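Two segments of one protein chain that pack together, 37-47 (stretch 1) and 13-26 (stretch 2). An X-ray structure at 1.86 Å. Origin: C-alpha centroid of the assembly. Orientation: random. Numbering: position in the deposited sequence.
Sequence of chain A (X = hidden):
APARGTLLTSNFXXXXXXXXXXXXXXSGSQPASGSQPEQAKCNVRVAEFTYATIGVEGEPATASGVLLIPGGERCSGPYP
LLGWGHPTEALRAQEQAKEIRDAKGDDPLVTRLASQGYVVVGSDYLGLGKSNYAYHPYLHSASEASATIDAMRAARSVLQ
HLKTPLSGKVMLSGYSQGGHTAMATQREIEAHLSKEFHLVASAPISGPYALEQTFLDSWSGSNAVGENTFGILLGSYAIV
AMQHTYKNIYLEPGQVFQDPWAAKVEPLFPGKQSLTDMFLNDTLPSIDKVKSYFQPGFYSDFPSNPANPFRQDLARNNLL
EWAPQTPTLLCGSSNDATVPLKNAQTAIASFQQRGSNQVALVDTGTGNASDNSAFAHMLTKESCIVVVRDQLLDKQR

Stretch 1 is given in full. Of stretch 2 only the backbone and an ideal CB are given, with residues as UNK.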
# COMPACT_ATOMS: atom_id res chain seq x y z
N PRO A 37 -2.42 13.05 -25.91
CA PRO A 37 -1.34 12.60 -25.02
C PRO A 37 -1.08 13.57 -23.87
O PRO A 37 -0.88 14.76 -24.08
CB PRO A 37 -0.15 12.47 -25.96
CG PRO A 37 -0.81 12.02 -27.23
CD PRO A 37 -2.02 12.93 -27.32
N GLU A 38 -1.07 13.03 -22.65
CA GLU A 38 -0.84 13.82 -21.45
C GLU A 38 0.53 14.47 -21.44
O GLU A 38 1.53 13.84 -21.78
CB GLU A 38 -0.99 12.94 -20.21
CG GLU A 38 -2.00 13.43 -19.20
CD GLU A 38 -2.17 12.48 -18.04
OE1 GLU A 38 -1.23 12.35 -17.23
OE2 GLU A 38 -3.24 11.84 -17.95
N GLN A 39 0.58 15.74 -21.04
CA GLN A 39 1.84 16.46 -20.96
C GLN A 39 2.12 16.86 -19.52
O GLN A 39 1.23 17.31 -18.80
CB GLN A 39 1.80 17.71 -21.85
CG GLN A 39 1.71 17.41 -23.33
CD GLN A 39 1.73 18.67 -24.18
OE1 GLN A 39 2.66 19.47 -24.09
NE2 GLN A 39 0.70 18.85 -24.99
N ALA A 40 3.37 16.69 -19.10
CA ALA A 40 3.76 17.05 -17.74
C ALA A 40 3.76 18.57 -17.62
O ALA A 40 3.95 19.28 -18.61
CB ALA A 40 5.15 16.51 -17.42
N LYS A 41 3.54 19.07 -16.41
CA LYS A 41 3.56 20.51 -16.21
C LYS A 41 4.68 20.90 -15.26
O LYS A 41 5.04 22.07 -15.17
CB LYS A 41 2.22 21.02 -15.66
CG LYS A 41 1.92 20.58 -14.24
CD LYS A 41 1.07 21.62 -13.51
CE LYS A 41 -0.22 21.91 -14.26
NZ LYS A 41 -1.04 22.95 -13.56
N CYS A 42 5.25 19.91 -14.58
CA CYS A 42 6.30 20.15 -13.60
C CYS A 42 7.56 19.31 -13.76
O CYS A 42 7.51 18.18 -14.27
CB CYS A 42 5.76 19.88 -12.19
SG CYS A 42 4.18 20.68 -11.81
N ASN A 43 8.69 19.86 -13.31
CA ASN A 43 9.94 19.11 -13.29
C ASN A 43 9.72 18.38 -11.96
O ASN A 43 8.93 18.83 -11.14
CB ASN A 43 11.16 20.02 -13.15
CG ASN A 43 11.33 20.99 -14.32
OD1 ASN A 43 11.22 20.60 -15.48
ND2 ASN A 43 11.63 22.24 -14.00
N VAL A 44 10.41 17.26 -11.74
CA VAL A 44 10.23 16.53 -10.49
C VAL A 44 11.55 16.19 -9.82
O VAL A 44 12.44 15.60 -10.43
CB VAL A 44 9.45 15.21 -10.72
CG1 VAL A 44 9.30 14.45 -9.41
CG2 VAL A 44 8.08 15.51 -11.32
N ARG A 45 11.67 16.57 -8.55
CA ARG A 45 12.88 16.29 -7.78
C ARG A 45 12.61 15.09 -6.89
O ARG A 45 11.56 14.99 -6.26
CB ARG A 45 13.25 17.50 -6.92
CG ARG A 45 14.61 17.38 -6.25
CD ARG A 45 14.91 18.60 -5.40
NE ARG A 45 16.32 18.65 -5.00
CZ ARG A 45 16.80 19.49 -4.08
NH1 ARG A 45 15.99 20.33 -3.46
NH2 ARG A 45 18.10 19.47 -3.79
N VAL A 46 13.57 14.16 -6.85
CA VAL A 46 13.44 12.96 -6.03
C VAL A 46 14.33 13.06 -4.80
O VAL A 46 15.54 13.27 -4.90
CB VAL A 46 13.84 11.70 -6.82
CG1 VAL A 46 13.65 10.46 -5.95
CG2 VAL A 46 13.01 11.60 -8.09
N ALA A 47 13.72 12.90 -3.63
CA ALA A 47 14.45 12.96 -2.37
C ALA A 47 14.13 11.73 -1.53
O ALA A 47 13.10 11.08 -1.73
CB ALA A 47 14.08 14.23 -1.60
N UNK A 13 18.33 12.76 -4.55
CA UNK A 13 18.94 11.84 -5.51
C UNK A 13 19.11 12.35 -6.92
O UNK A 13 20.21 12.30 -7.47
CB UNK A 13 18.10 10.56 -5.57
N UNK A 14 18.03 12.83 -7.52
CA UNK A 14 18.07 13.32 -8.89
C UNK A 14 16.81 14.11 -9.20
O UNK A 14 15.94 14.27 -8.34
CB UNK A 14 18.23 12.16 -9.88
N UNK A 15 16.72 14.64 -10.41
CA UNK A 15 15.55 15.40 -10.84
C UNK A 15 15.27 15.06 -12.29
O UNK A 15 16.18 14.73 -13.05
CB UNK A 15 15.76 16.90 -10.66
N UNK A 16 14.00 15.14 -12.67
CA UNK A 16 13.59 14.86 -14.05
C UNK A 16 12.90 16.09 -14.61
O UNK A 16 12.10 16.73 -13.93
CB UNK A 16 12.67 13.64 -14.12
N UNK A 17 13.23 16.43 -15.85
CA UNK A 17 12.64 17.60 -16.49
C UNK A 17 11.21 17.36 -16.93
O UNK A 17 10.79 16.22 -17.13
CB UNK A 17 13.48 18.02 -17.70
N UNK A 18 10.46 18.44 -17.08
CA UNK A 18 9.08 18.36 -17.52
C UNK A 18 9.02 17.67 -18.89
O UNK A 18 8.16 16.82 -19.12
CB UNK A 18 8.45 19.75 -17.58
N UNK A 19 9.93 18.04 -19.79
CA UNK A 19 9.94 17.45 -21.13
C UNK A 19 10.28 15.96 -21.13
O UNK A 19 9.70 15.19 -21.89
CB UNK A 19 10.94 18.20 -22.01
N UNK A 20 11.22 15.56 -20.28
CA UNK A 20 11.61 14.16 -20.20
C UNK A 20 10.39 13.35 -19.74
O UNK A 20 10.14 12.25 -20.25
CB UNK A 20 12.79 13.97 -19.25
N UNK A 21 9.64 13.89 -18.80
CA UNK A 21 8.45 13.21 -18.29
C UNK A 21 7.38 13.15 -19.38
O UNK A 21 6.74 12.11 -19.56
CB UNK A 21 7.91 13.92 -17.05
N UNK A 22 7.18 14.24 -20.11
CA UNK A 22 6.20 14.27 -21.19
C UNK A 22 6.56 13.22 -22.24
O UNK A 22 5.68 12.58 -22.82
CB UNK A 22 6.13 15.66 -21.82
N UNK A 23 7.85 13.06 -22.48
CA UNK A 23 8.32 12.09 -23.46
C UNK A 23 7.92 10.67 -23.03
O UNK A 23 7.52 9.86 -23.86
CB UNK A 23 9.84 12.19 -23.63
N UNK A 24 8.04 10.38 -21.74
CA UNK A 24 7.66 9.06 -21.25
C UNK A 24 6.15 8.87 -21.39
O UNK A 24 5.67 7.77 -21.65
CB UNK A 24 8.09 8.88 -19.79
N UNK A 25 5.39 9.95 -21.21
CA UNK A 25 3.94 9.90 -21.31
C UNK A 25 3.47 9.74 -22.76
O UNK A 25 2.44 9.12 -23.02
CB UNK A 25 3.33 11.17 -20.70
N UNK A 26 4.24 10.30 -23.69
CA UNK A 26 3.90 10.23 -25.11
C UNK A 26 4.09 8.83 -25.69
O UNK A 26 3.59 8.53 -26.77
CB UNK A 26 4.75 11.23 -25.90

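Stretch 2 runs antiparallel to strand 43-47 from position 13 to 16, turns, and continues as a helix over the loop before that strand. Position 13 sets its CB sideways, 3.8 Å from Val-46 O, so a branched apolar chain could reach Val-46. It is Leu-13, whose CD1 lies 4.4 Å from Val-46 CG1, while its N donates to Val-46 O (2.9 Å).

At 14 the extended backbone turns CB to the sheet face of Val-44 and Val-46, where a beta-branched or apolar residue would suit. Thr-14 puts CG2 4.3 Å from Val-46 CG2; Thr-14 O accepts from Val-46 N at 2.8 Å. Position 15 faces the other way, with Arg-45, and its CB is 4.1 Å from Arg-45 CA. Small or polar residues fit beside the aliphatic part of that arginine; the residue is Ser-15, with OG 3.4 Å from Arg-45 CG.

Position 16 returns to the valine face, and its backbone pairs with Val-44 in both directions: the N of position 16 donates to Val-44 O and its O accepts from Val-44 N, each 2.8 Å. A large apolar or aromatic chain could extend along the valines. Tyr-16 does so, its CE1 reaching 3.4 Å from Val-46 CG2.

Position 17 points away and precedes a helix, which favours Ser, Thr, Asp or Asn. Thr-17 caps it, its OG1 accepting from the N of position 20 at 3.0 Å.

At 18 the N of position 18 donates to Asn-43 OD1 at 2.8 Å, and CB lies 3.8 Å from Cys-42 O. A long chain could run past the carbonyls of the loop, with a positive end as one option. Arg-18 passes with CG 3.2 Å from Ala-40 O and CD 3.4 Å from Lys-41 C; a water links its NH1 weakly to Asn-43 OD1.

Positions 19 and 20 find nothing of stretch 1 near CB and tolerate much; they are Asp-19, in a salt bridge with Arg-18, and Ala-20. Position 21 points at Ala-40, 3.8 Å from CB to CB, and calls for an apolar chain. Ile-21 places CG2 3.6 Å from Ala-40 CB and CD1 3.5 Å from Val-44 CG2.

Position 22 has CB 4.0 Å from Ala-40 N, a donor inviting a short acceptor. Ser-22 OG accepts from Ala-40 N at 2.9 Å.

Positions 23 and 24 are unconstrained by stretch 1: Ala-23 and Met-24. At 25 CB points toward the loop, 3.4 Å from Glu-38 O, suiting an aliphatic chain; Leu-25 CD1 lies 3.9 Å from Ala-40 N. At 26 CB lies sideways, 5.1 Å from Pro-37 CB, with no close contact to dictate a choice, so many residues would do; it is Ala-26.

Stretch 2, residues 13-26: LTSYTRDAISAMLA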
# COMPACT_ATOMS: atom_id res chain seq x y z
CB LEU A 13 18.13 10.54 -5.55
CG LEU A 13 18.10 9.71 -4.26
CD1 LEU A 13 17.25 8.45 -4.47
CD2 LEU A 13 19.52 9.34 -3.86
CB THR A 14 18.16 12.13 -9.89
OG1 THR A 14 18.30 12.62 -11.23
CG2 THR A 14 16.91 11.27 -9.80
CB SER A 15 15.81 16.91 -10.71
OG SER A 15 16.05 17.27 -9.36
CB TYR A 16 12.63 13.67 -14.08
CG TYR A 16 13.18 12.48 -13.35
CD1 TYR A 16 12.61 12.04 -12.16
CD2 TYR A 16 14.32 11.82 -13.82
CE1 TYR A 16 13.16 10.98 -11.45
CE2 TYR A 16 14.88 10.76 -13.12
CZ TYR A 16 14.30 10.35 -11.93
OH TYR A 16 14.87 9.31 -11.22
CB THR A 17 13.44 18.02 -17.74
OG1 THR A 17 13.29 17.03 -18.75
CG2 THR A 17 14.92 18.19 -17.40
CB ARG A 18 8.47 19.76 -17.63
CG ARG A 18 7.00 19.77 -17.98
CD ARG A 18 6.46 21.18 -18.17
NE ARG A 18 6.69 21.70 -19.52
CZ ARG A 18 7.86 22.14 -19.97
NH1 ARG A 18 8.93 22.15 -19.19
NH2 ARG A 18 7.95 22.58 -21.22
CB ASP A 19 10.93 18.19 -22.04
CG ASP A 19 10.48 19.61 -22.37
OD1 ASP A 19 9.26 19.87 -22.34
OD2 ASP A 19 11.36 20.45 -22.66
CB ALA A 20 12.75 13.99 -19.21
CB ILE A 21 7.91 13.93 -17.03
CG1 ILE A 21 8.94 13.82 -15.90
CG2 ILE A 21 6.58 13.31 -16.60
CD1 ILE A 21 8.60 14.59 -14.64
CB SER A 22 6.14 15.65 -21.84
OG SER A 22 5.49 16.59 -21.01
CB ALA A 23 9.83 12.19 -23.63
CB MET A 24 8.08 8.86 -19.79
CG MET A 24 9.59 8.74 -19.58
SD MET A 24 10.04 8.24 -17.89
CE MET A 24 10.00 9.83 -17.04
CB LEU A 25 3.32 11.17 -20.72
CG LEU A 25 3.45 11.40 -19.21
CD1 LEU A 25 2.98 12.80 -18.86
CD2 LEU A 25 2.64 10.35 -18.46
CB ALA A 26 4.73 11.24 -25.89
O HOH W 1 9.63 22.85 -16.24
O HOH W 2 3.30 13.84 -23.59
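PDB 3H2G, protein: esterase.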